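Local coordinates for protein catechol 1,2-dioxygenase (Acinetobacter sp., PDB 1DMH) that catalyses the iron(III)-dependent intradiol cleavage of catechol by dioxygen to cis,cis-muconate, the first step of the catechol branch of the beta-ketoadipate pathway, at residues V3-T8 / A44-N49; A71-P76 / G206-L211; G162-F167 / P222-Y227. All coordinates share one frame; numbering follows the deposited sequence.

Contact 1 of 3, residues V3-T8 / A44-N49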
loop_
_atom_site.group_PDB
_atom_site.type_symbol
_atom_site.label_atom_id
_atom_site.label_comp_id
_atom_site.label_asym_id
_atom_site.label_seq_id
_atom_site.Cartn_x
_atom_site.Cartn_y
_atom_site.Cartn_z
ATOM N N VAL A 3 -27.598 -0.041 2.141
ATOM C CA VAL A 3 -27.315 -1.337 1.446
ATOM C C VAL A 3 -26.627 -2.352 2.339
ATOM O O VAL A 3 -25.564 -2.087 2.903
ATOM C CB VAL A 3 -26.443 -1.126 0.182
ATOM C CG1 VAL A 3 -25.879 -2.445 -0.292
ATOM C CG2 VAL A 3 -27.293 -0.540 -0.926
ATOM N N LYS A 4 -27.231 -3.524 2.466
ATOM C CA LYS A 4 -26.646 -4.561 3.295
ATOM C C LYS A 4 -26.626 -5.843 2.517
ATOM O O LYS A 4 -27.643 -6.506 2.392
ATOM C CB LYS A 4 -27.456 -4.748 4.574
ATOM C CG LYS A 4 -27.448 -3.530 5.473
ATOM C CD LYS A 4 -28.382 -3.730 6.656
ATOM C CE LYS A 4 -28.579 -2.417 7.427
ATOM N NZ LYS A 4 -29.619 -2.532 8.505
ATOM N N ILE A 5 -25.463 -6.185 1.979
ATOM C CA ILE A 5 -25.313 -7.401 1.209
ATOM C C ILE A 5 -24.137 -8.221 1.712
ATOM O O ILE A 5 -23.920 -9.340 1.266
ATOM C CB ILE A 5 -25.116 -7.100 -0.307
ATOM C CG1 ILE A 5 -23.809 -6.331 -0.560
ATOM C CG2 ILE A 5 -26.290 -6.294 -0.812
ATOM C CD1 ILE A 5 -23.537 -6.124 -2.060
ATOM N N PHE A 6 -23.382 -7.680 2.655
ATOM C CA PHE A 6 -22.233 -8.414 3.157
ATOM C C PHE A 6 -22.609 -9.812 3.660
ATOM O O PHE A 6 -21.909 -10.801 3.433
ATOM C CB PHE A 6 -21.550 -7.662 4.298
ATOM C CG PHE A 6 -20.373 -8.398 4.861
ATOM C CD1 PHE A 6 -19.193 -8.505 4.133
ATOM C CD2 PHE A 6 -20.464 -9.049 6.089
ATOM C CE1 PHE A 6 -18.119 -9.251 4.618
ATOM C CE2 PHE A 6 -19.400 -9.795 6.584
ATOM C CZ PHE A 6 -18.223 -9.896 5.848
ATOM N N ASN A 7 -23.733 -9.889 4.351
ATOM C CA ASN A 7 -24.132 -11.166 4.914
ATOM C C ASN A 7 -24.808 -12.159 3.966
ATOM O O ASN A 7 -25.180 -13.247 4.380
ATOM C CB ASN A 7 -25.024 -10.933 6.127
ATOM C CG ASN A 7 -25.008 -12.115 7.070
ATOM O OD1 ASN A 7 -23.959 -12.443 7.637
ATOM N ND2 ASN A 7 -26.157 -12.774 7.231
ATOM N N THR A 8 -24.951 -11.824 2.693
ATOM C CA THR A 8 -25.598 -12.755 1.779
ATOM C C THR A 8 -24.644 -13.837 1.334
ATOM O O THR A 8 -23.421 -13.661 1.391
ATOM C CB THR A 8 -26.119 -12.045 0.539
ATOM O OG1 THR A 8 -25.032 -11.434 -0.168
ATOM C CG2 THR A 8 -27.119 -10.981 0.942
ATOM N N ALA A 44 -16.279 -3.501 6.515
ATOM C CA ALA A 44 -16.058 -2.094 6.898
ATOM C C ALA A 44 -16.644 -1.152 5.820
ATOM O O ALA A 44 -17.233 -0.115 6.131
ATOM C CB ALA A 44 -14.537 -1.810 7.129
ATOM N N ILE A 45 -16.483 -1.510 4.554
ATOM C CA ILE A 45 -17.051 -0.708 3.467
ATOM C C ILE A 45 -18.579 -0.648 3.646
ATOM O O ILE A 45 -19.198 0.394 3.436
ATOM C CB ILE A 45 -16.727 -1.340 2.085
ATOM C CG1 ILE A 45 -15.250 -1.101 1.760
ATOM C CG2 ILE A 45 -17.687 -0.802 1.018
ATOM C CD1 ILE A 45 -14.726 -1.886 0.575
ATOM N N GLU A 46 -19.196 -1.758 4.039
ATOM C CA GLU A 46 -20.638 -1.739 4.232
ATOM C C GLU A 46 -21.035 -0.944 5.480
ATOM O O GLU A 46 -21.861 -0.043 5.391
ATOM C CB GLU A 46 -21.203 -3.161 4.314
ATOM C CG GLU A 46 -22.707 -3.182 4.546
ATOM C CD GLU A 46 -23.292 -4.544 4.311
ATOM O OE1 GLU A 46 -23.313 -4.985 3.149
ATOM O OE2 GLU A 46 -23.715 -5.182 5.294
ATOM N N ASP A 47 -20.447 -1.253 6.638
ATOM C CA ASP A 47 -20.806 -0.536 7.868
ATOM C C ASP A 47 -20.603 0.971 7.794
ATOM O O ASP A 47 -21.448 1.740 8.270
ATOM C CB ASP A 47 -20.035 -1.063 9.093
ATOM C CG ASP A 47 -20.356 -2.495 9.416
ATOM O OD1 ASP A 47 -21.376 -3.021 8.938
ATOM O OD2 ASP A 47 -19.604 -3.108 10.180
ATOM N N LEU A 48 -19.488 1.401 7.207
ATOM C CA LEU A 48 -19.188 2.819 7.128
ATOM C C LEU A 48 -19.711 3.478 5.871
ATOM O O LEU A 48 -19.540 4.679 5.691
ATOM C CB LEU A 48 -17.687 3.041 7.244
ATOM C CG LEU A 48 -17.134 2.616 8.608
ATOM C CD1 LEU A 48 -15.631 2.747 8.599
ATOM C CD2 LEU A 48 -17.746 3.475 9.710
ATOM N N ASN A 49 -20.378 2.694 5.029
ATOM C CA ASN A 49 -20.935 3.179 3.761
ATOM C C ASN A 49 -19.865 3.940 2.975
ATOM O O ASN A 49 -20.058 5.085 2.574
ATOM C CB ASN A 49 -22.149 4.095 4.005
ATOM C CG ASN A 49 -22.967 4.329 2.744
ATOM O OD1 ASN A 49 -23.788 5.253 2.678
ATOM N ND2 ASN A 49 -22.762 3.485 1.741
HETATM O O HOH W 1 -23.607 0.198 3.063
HETATM O O HOH W 2 -24.987 -7.552 5.371
#

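Contact 2 of 3, residues A71-P76 / G206-L211. With MCT (4-methylcatechol), chain D.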
loop_
_atom_site.group_PDB
_atom_site.type_symbol
_atom_site.label_atom_id
_atom_site.label_comp_id
_atom_site.label_asym_id
_atom_site.label_seq_id
_atom_site.Cartn_x
_atom_site.Cartn_y
_atom_site.Cartn_z
ATOM N N ALA A 71 5.907 2.964 3.484
ATOM C CA ALA A 71 5.062 2.059 4.263
ATOM C C ALA A 71 5.665 1.789 5.668
ATOM O O ALA A 71 4.922 1.615 6.641
ATOM C CB ALA A 71 4.855 0.738 3.505
ATOM N N GLY A 72 7.001 1.780 5.765
ATOM C CA GLY A 72 7.680 1.538 7.037
ATOM C C GLY A 72 7.753 2.770 7.922
ATOM O O GLY A 72 8.228 2.704 9.062
ATOM N N LEU A 73 7.277 3.899 7.395
ATOM C CA LEU A 73 7.248 5.155 8.144
ATOM C C LEU A 73 5.793 5.330 8.629
ATOM O O LEU A 73 5.533 5.754 9.767
ATOM C CB LEU A 73 7.672 6.305 7.229
ATOM C CG LEU A 73 7.892 7.657 7.895
ATOM C CD1 LEU A 73 9.052 7.553 8.915
ATOM C CD2 LEU A 73 8.214 8.693 6.802
ATOM N N LEU A 74 4.842 4.956 7.781
ATOM C CA LEU A 74 3.421 5.038 8.157
ATOM C C LEU A 74 3.100 3.983 9.241
ATOM O O LEU A 74 2.317 4.241 10.154
ATOM C CB LEU A 74 2.487 4.743 6.964
ATOM C CG LEU A 74 1.122 5.447 6.840
ATOM C CD1 LEU A 74 0.151 4.484 6.211
ATOM C CD2 LEU A 74 0.657 6.024 8.126
ATOM N N SER A 75 3.689 2.791 9.117
ATOM C CA SER A 75 3.460 1.711 10.064
ATOM C C SER A 75 3.635 2.203 11.505
ATOM O O SER A 75 2.712 2.100 12.309
ATOM C CB SER A 75 4.414 0.546 9.776
ATOM O OG SER A 75 4.216 -0.531 10.672
ATOM N N PRO A 76 4.824 2.714 11.864
ATOM C CA PRO A 76 4.936 3.177 13.253
ATOM C C PRO A 76 4.001 4.351 13.599
ATOM O O PRO A 76 3.550 4.471 14.740
ATOM C CB PRO A 76 6.435 3.516 13.386
ATOM C CG PRO A 76 6.817 3.895 11.953
ATOM C CD PRO A 76 6.125 2.800 11.172
ATOM N N GLY A 206 5.259 14.214 1.990
ATOM C CA GLY A 206 5.131 12.784 1.772
ATOM C C GLY A 206 3.779 12.234 2.186
ATOM O O GLY A 206 3.029 12.905 2.902
ATOM N N PRO A 207 3.411 11.031 1.715
ATOM C CA PRO A 207 2.120 10.433 2.078
ATOM C C PRO A 207 1.875 10.202 3.598
ATOM O O PRO A 207 0.740 10.278 4.069
ATOM C CB PRO A 207 2.114 9.127 1.260
ATOM C CG PRO A 207 3.612 8.816 1.088
ATOM C CD PRO A 207 4.112 10.180 0.731
ATOM N N THR A 208 2.924 9.918 4.358
ATOM C CA THR A 208 2.721 9.672 5.781
ATOM C C THR A 208 2.226 10.961 6.441
ATOM O O THR A 208 1.228 10.964 7.167
ATOM C CB THR A 208 4.028 9.162 6.482
ATOM O OG1 THR A 208 4.442 7.927 5.883
ATOM C CG2 THR A 208 3.784 8.914 7.965
ATOM N N GLN A 209 2.911 12.065 6.174
ATOM C CA GLN A 209 2.494 13.313 6.771
ATOM C C GLN A 209 1.125 13.730 6.259
ATOM O O GLN A 209 0.313 14.288 7.015
ATOM C CB GLN A 209 3.513 14.404 6.493
ATOM C CG GLN A 209 3.215 15.675 7.271
ATOM C CD GLN A 209 3.184 15.425 8.760
ATOM O OE1 GLN A 209 2.146 15.581 9.404
ATOM N NE2 GLN A 209 4.315 15.022 9.315
ATOM N N GLN A 210 0.864 13.493 4.976
ATOM C CA GLN A 210 -0.445 13.821 4.427
ATOM C C GLN A 210 -1.555 13.102 5.199
ATOM O O GLN A 210 -2.564 13.717 5.538
ATOM C CB GLN A 210 -0.534 13.432 2.955
ATOM C CG GLN A 210 0.478 14.164 2.093
ATOM C CD GLN A 210 0.271 15.678 2.101
ATOM O OE1 GLN A 210 1.178 16.450 1.733
ATOM N NE2 GLN A 210 -0.935 16.113 2.504
ATOM N N LEU A 211 -1.385 11.811 5.477
ATOM C CA LEU A 211 -2.408 11.094 6.216
ATOM C C LEU A 211 -2.491 11.636 7.661
ATOM O O LEU A 211 -3.593 11.901 8.169
ATOM C CB LEU A 211 -2.110 9.596 6.257
ATOM C CG LEU A 211 -3.348 8.693 6.246
ATOM C CD1 LEU A 211 -2.942 7.279 6.606
ATOM C CD2 LEU A 211 -4.398 9.190 7.182
HETATM C C1 MCT D . 10.758 6.426 12.597
HETATM C C2 MCT D . 11.639 5.791 13.490
HETATM C C3 MCT D . 12.917 6.357 13.683
HETATM O O3 MCT D . 13.787 5.750 14.551
HETATM C C4 MCT D . 13.315 7.506 13.021
HETATM O O4 MCT D . 14.569 8.016 13.251
HETATM C C5 MCT D . 12.474 8.143 12.147
HETATM C C6 MCT D . 11.122 7.567 11.927
HETATM C C MCT D . 9.359 5.825 12.367
#

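Contact 3 of 3, residues G162-F167 / P222-Y227. With FE (Fe (III) ion), chain C; MCT (4-methylcatechol), chain D.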
loop_
_atom_site.group_PDB
_atom_site.type_symbol
_atom_site.label_atom_id
_atom_site.label_comp_id
_atom_site.label_asym_id
_atom_site.label_seq_id
_atom_site.Cartn_x
_atom_site.Cartn_y
_atom_site.Cartn_z
ATOM N N GLY A 162 18.233 16.107 11.540
ATOM C CA GLY A 162 17.301 14.995 11.614
ATOM C C GLY A 162 17.465 13.961 10.506
ATOM O O GLY A 162 16.580 13.135 10.292
ATOM N N PHE A 163 18.590 13.989 9.798
ATOM C CA PHE A 163 18.830 13.026 8.724
ATOM C C PHE A 163 19.850 11.954 9.099
ATOM O O PHE A 163 20.819 12.217 9.819
ATOM C CB PHE A 163 19.316 13.750 7.467
ATOM C CG PHE A 163 18.334 14.719 6.932
ATOM C CD1 PHE A 163 16.968 14.476 7.058
ATOM C CD2 PHE A 163 18.759 15.884 6.326
ATOM C CE1 PHE A 163 16.024 15.393 6.589
ATOM C CE2 PHE A 163 17.835 16.808 5.854
ATOM C CZ PHE A 163 16.454 16.559 5.988
ATOM N N TYR A 164 19.609 10.751 8.580
ATOM C CA TYR A 164 20.464 9.591 8.795
ATOM C C TYR A 164 21.266 9.317 7.538
ATOM O O TYR A 164 20.803 9.610 6.426
ATOM C CB TYR A 164 19.637 8.327 9.059
ATOM C CG TYR A 164 18.910 8.251 10.387
ATOM C CD1 TYR A 164 17.732 8.982 10.631
ATOM C CD2 TYR A 164 19.385 7.414 11.394
ATOM C CE1 TYR A 164 17.058 8.864 11.856
ATOM C CE2 TYR A 164 18.734 7.290 12.596
ATOM C CZ TYR A 164 17.582 8.012 12.824
ATOM O OH TYR A 164 16.993 7.886 14.043
ATOM N N SER A 165 22.454 8.737 7.704
ATOM C CA SER A 165 23.254 8.377 6.551
ATOM C C SER A 165 22.465 7.285 5.816
ATOM O O SER A 165 21.721 6.516 6.445
ATOM C CB SER A 165 24.655 7.876 6.977
ATOM O OG SER A 165 24.621 6.754 7.825
ATOM N N HIS A 166 22.612 7.251 4.489
ATOM C CA HIS A 166 21.934 6.298 3.616
ATOM C C HIS A 166 20.460 6.654 3.381
ATOM O O HIS A 166 19.796 6.035 2.559
ATOM C CB HIS A 166 22.095 4.879 4.163
ATOM C CG HIS A 166 23.525 4.452 4.279
ATOM N ND1 HIS A 166 24.307 4.164 3.181
ATOM C CD2 HIS A 166 24.351 4.386 5.351
ATOM C CE1 HIS A 166 25.551 3.939 3.572
ATOM N NE2 HIS A 166 25.605 4.068 4.883
ATOM N N PHE A 167 19.946 7.651 4.095
ATOM C CA PHE A 167 18.556 8.091 3.912
ATOM C C PHE A 167 18.502 9.611 3.977
ATOM O O PHE A 167 17.464 10.181 4.307
ATOM C CB PHE A 167 17.614 7.536 4.992
ATOM C CG PHE A 167 17.621 6.051 5.096
ATOM C CD1 PHE A 167 16.794 5.286 4.281
ATOM C CD2 PHE A 167 18.481 5.403 5.984
ATOM C CE1 PHE A 167 16.817 3.894 4.340
ATOM C CE2 PHE A 167 18.513 4.008 6.052
ATOM C CZ PHE A 167 17.679 3.252 5.226
ATOM N N PRO A 222 11.065 12.886 18.928
ATOM C CA PRO A 222 12.034 13.600 19.767
ATOM C C PRO A 222 13.456 13.120 19.374
ATOM O O PRO A 222 13.599 12.088 18.706
ATOM C CB PRO A 222 11.641 13.149 21.173
ATOM C CG PRO A 222 11.093 11.719 20.925
ATOM C CD PRO A 222 10.198 12.017 19.755
ATOM N N ALA A 223 14.497 13.857 19.759
ATOM C CA ALA A 223 15.878 13.446 19.460
ATOM C C ALA A 223 16.102 12.122 20.200
ATOM O O ALA A 223 15.804 12.017 21.384
ATOM C CB ALA A 223 16.854 14.498 19.951
ATOM N N HIS A 224 16.638 11.124 19.497
ATOM C CA HIS A 224 16.850 9.797 20.073
ATOM C C HIS A 224 18.031 9.070 19.410
ATOM O O HIS A 224 18.488 9.440 18.319
ATOM C CB HIS A 224 15.603 8.937 19.875
ATOM C CG HIS A 224 15.250 8.759 18.436
ATOM N ND1 HIS A 224 14.642 9.752 17.694
ATOM C CD2 HIS A 224 15.532 7.760 17.570
ATOM C CE1 HIS A 224 14.564 9.371 16.432
ATOM N NE2 HIS A 224 15.097 8.165 16.330
ATOM N N ILE A 225 18.504 8.033 20.095
ATOM C CA ILE A 225 19.630 7.219 19.630
ATOM C C ILE A 225 19.194 5.752 19.676
ATOM O O ILE A 225 18.688 5.290 20.694
ATOM C CB ILE A 225 20.853 7.435 20.543
ATOM C CG1 ILE A 225 21.272 8.913 20.476
ATOM C CG2 ILE A 225 21.999 6.499 20.126
ATOM C CD1 ILE A 225 22.305 9.318 21.518
ATOM N N HIS A 226 19.379 5.036 18.571
ATOM C CA HIS A 226 18.987 3.625 18.468
ATOM C C HIS A 226 20.079 2.672 18.961
ATOM O O HIS A 226 21.261 2.954 18.813
ATOM C CB HIS A 226 18.717 3.268 17.004
ATOM C CG HIS A 226 17.530 3.957 16.419
ATOM N ND1 HIS A 226 16.249 3.439 16.508
ATOM C CD2 HIS A 226 17.421 5.128 15.746
ATOM C CE1 HIS A 226 15.406 4.265 15.910
ATOM N NE2 HIS A 226 16.091 5.293 15.441
ATOM N N TYR A 227 19.655 1.537 19.511
ATOM C CA TYR A 227 20.557 0.492 19.969
ATOM C C TYR A 227 20.078 -0.910 19.570
ATOM O O TYR A 227 18.875 -1.201 19.589
ATOM C CB TYR A 227 20.633 0.420 21.499
ATOM C CG TYR A 227 21.411 1.478 22.226
ATOM C CD1 TYR A 227 20.860 2.737 22.474
ATOM C CD2 TYR A 227 22.688 1.197 22.710
ATOM C CE1 TYR A 227 21.568 3.701 23.203
ATOM C CE2 TYR A 227 23.412 2.140 23.435
ATOM C CZ TYR A 227 22.851 3.386 23.684
ATOM O OH TYR A 227 23.559 4.301 24.424
HETATM FE FE FE C . 15.353 7.074 14.625
HETATM C C1 MCT D . 10.758 6.426 12.597
HETATM C C2 MCT D . 11.639 5.791 13.490
HETATM C C3 MCT D . 12.917 6.357 13.683
HETATM O O3 MCT D . 13.787 5.750 14.551
HETATM C C4 MCT D . 13.315 7.506 13.021
HETATM O O4 MCT D . 14.569 8.016 13.251
HETATM C C5 MCT D . 12.474 8.143 12.147
HETATM C C6 MCT D . 11.122 7.567 11.927
HETATM C C MCT D . 9.359 5.825 12.367
HETATM O O HOH W 3 18.203 9.817 15.605
HETATM O O HOH W 4 14.019 5.869 12.778
#

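Contact 1 of 3, residues V3-T8 / A44-N49
Glu-46 OE1 is gripped by two successive backbone N-H groups of the N-terminal loop, at 2.7 Å from Ile-5 N and 2.7 Å from Phe-6 N. The two donors come in differently. Phe-6 N lies on the syn side of OE1, only 20° out of the carboxylate plane, whereas Ile-5 N comes down from above that plane. Neither bond is quite straight, as expected when neighbouring amides converge on one oxygen. Glu-46 gets there by standing straight off its helix: CG is anti to the backbone N (chi1 179°) and the chain stays extended, carrying the carboxylate across to residues 3-8. Along the way CG passes 3.5 Å from Val-3 O. The other oxygen, OE2, lies 3.4 Å from Phe-6 CB and takes a bond from a water, with 2.7 Å between OE2 and the water oxygen; that water in turn accepts from Asn-7 N. A second water donates to both Val-3 O and Glu-46 O, so the loop is also tied to the helix backbone.

On the loop side, Ile-5 to Thr-8 form a type I turn. Ile-5 O receives both Thr-8 N and Thr-8 OG1, the hydroxyl at 2.8 Å from Ile-5 O, and Thr-8 occupies the N-cap position of helix 9-18. The ring of Phe-6 leads away from Glu-46 to pack on Val-11, Leu-15, Tyr-42 and Lys-43. Beyond Glu-46 the helix ends in a Schellman motif at Asn-49, next to Arg-29 and Arg-87 of the second subunit. With two amides on OE1 and a water on OE2, the carboxylate is held against rotation and probably favoured in its ionised form, an arrangement that ties the chain start to the end of helix 28-47.

Contact 2 of 3, residues A71-P76 / G206-L211
Leu-73 and Thr-208 face each other because of their first torsions: Leu-73 CG is anti to its own N (chi1 -171°), reaching out from helix 71-77, while Thr-208 sets CG2 anti to N and OG1 beside it (chi1 -61°), which turns the hydroxyl to Leu-73 and Leu-74 N and the methyl to Leu-74 CA. The two side chains cross at about a right angle. Thr-208 OG1 touches the flank of Leu-73, 3.9 Å from Leu-73 CB, and approaches Leu-74 N to 3.5 Å. The methyl branch CG2 of Thr-208 rests 3.9 Å from Leu-74 CA. The hydroxyl is buried, and its polar partner is Glu-70 OE1, just before residues 71-76, a hydrogen bond that fastens helix 207-214 to the approach to helix 71-77.

One turn further along, Leu-211 CD1 reaches the branched end of Leu-74, 4.1 Å from Leu-74 CD2 and nearly as close to its CD1. These leucines also cross at about a right angle, and both lean on Tyr-61 of helix 52-67. The short axes run 9.5 Å apart at closest approach and are inclined by 30°, running in roughly the same direction, with Leu-74 and Thr-208 the nearest residues by CA.

Of the two methyls of Leu-73, CD2 sits 4.0 Å from Thr-208 OG1, while CD1 turns to the bound 4-methylcatechol, 3.7 Å from C6 of its ring. Pro-76 CG presses on the methyl carbon C of the same ligand, and the helix is kinked at this proline. Leu-73 therefore lies between Thr-208 and 4-methylcatechol. The arrangement is a buried helix-helix packing that joins the N-terminal helical part to the dioxygenase part and through Leu-73 and Pro-76 supplies part of the apolar lining of the catechol pocket, with helix 207-214 packed behind.

Contact 3 of 3, residues G162-F167 / P222-Y227
The two backbones stay well apart, with Tyr-164 and Ile-225 the nearest residues at 11.1 Å between CA atoms; an irregular loop faces a strand, and long side chains span the distance to an iron(III) ion. Tyr-164 reaches it through OH, 1.9 Å from the iron. From the strand, His-224 NE2 lies 2.0 Å and His-226 NE2 2.1 Å from the metal. The histidines are two residues apart but reach the iron by different routes: CG of His-224 lies between its own N and carbonyl carbon (chi1 60°), while that of His-226 is anti to the carbonyl carbon (chi1 -67°).

The Tyr-164 and His-226 rings meet rim to rim, planes at 52° and neither over the other's face. 4-methylcatechol chelates the iron through both oxygens, with O3 at 2.0 Å and O4 at 1.8 Å from the metal; O3 lies at the edge of the His-226 ring. His-224 is fixed in rotation by a nearly straight bond, ND1 to Pro-222 O at 2.8 Å, with Pro-222 O in the plane of the imidazole. His-226 stacks on Trp-156 of the adjacent strand. Tyr-200, a known iron ligand, lies beside Tyr-164 but is not among the metal's ligands here, as expected if the catechol displaces it.

This is the non-haem ferric site of the intradiol dioxygenases. The backbone acceptor on ND1 leaves NE2 of His-224 to bind the metal, and bidentate binding of both oxygens is consistent with the family's mechanism, in which the ferric ion activates the bound catechol toward dioxygen.

How the contacts relate
Contact 1 closes before contact 2 opens along the chain, whereas contacts 2 and 3 interlock: 162-167 falls between the two halves of contact 2, and helix 207-214 leads into strand 220-230. The centres lie about 28 Å (1 and 2), 17 Å (2 and 3) and 44 Å (1 and 3) apart. Contact 1 joins the chain start to helix 28-47 of the helical zipper, and helix 71-77 of contact 2 also belongs to these N-terminal helices. Both contacts touch the second subunit. Contact 3 joins strand 220-230 of the mixed sheet to a loop of the dioxygenase part. Contact 2 bridges the two, and 4-methylcatechol touches contacts 2 and 3: the zipper region reaches the catechol pocket.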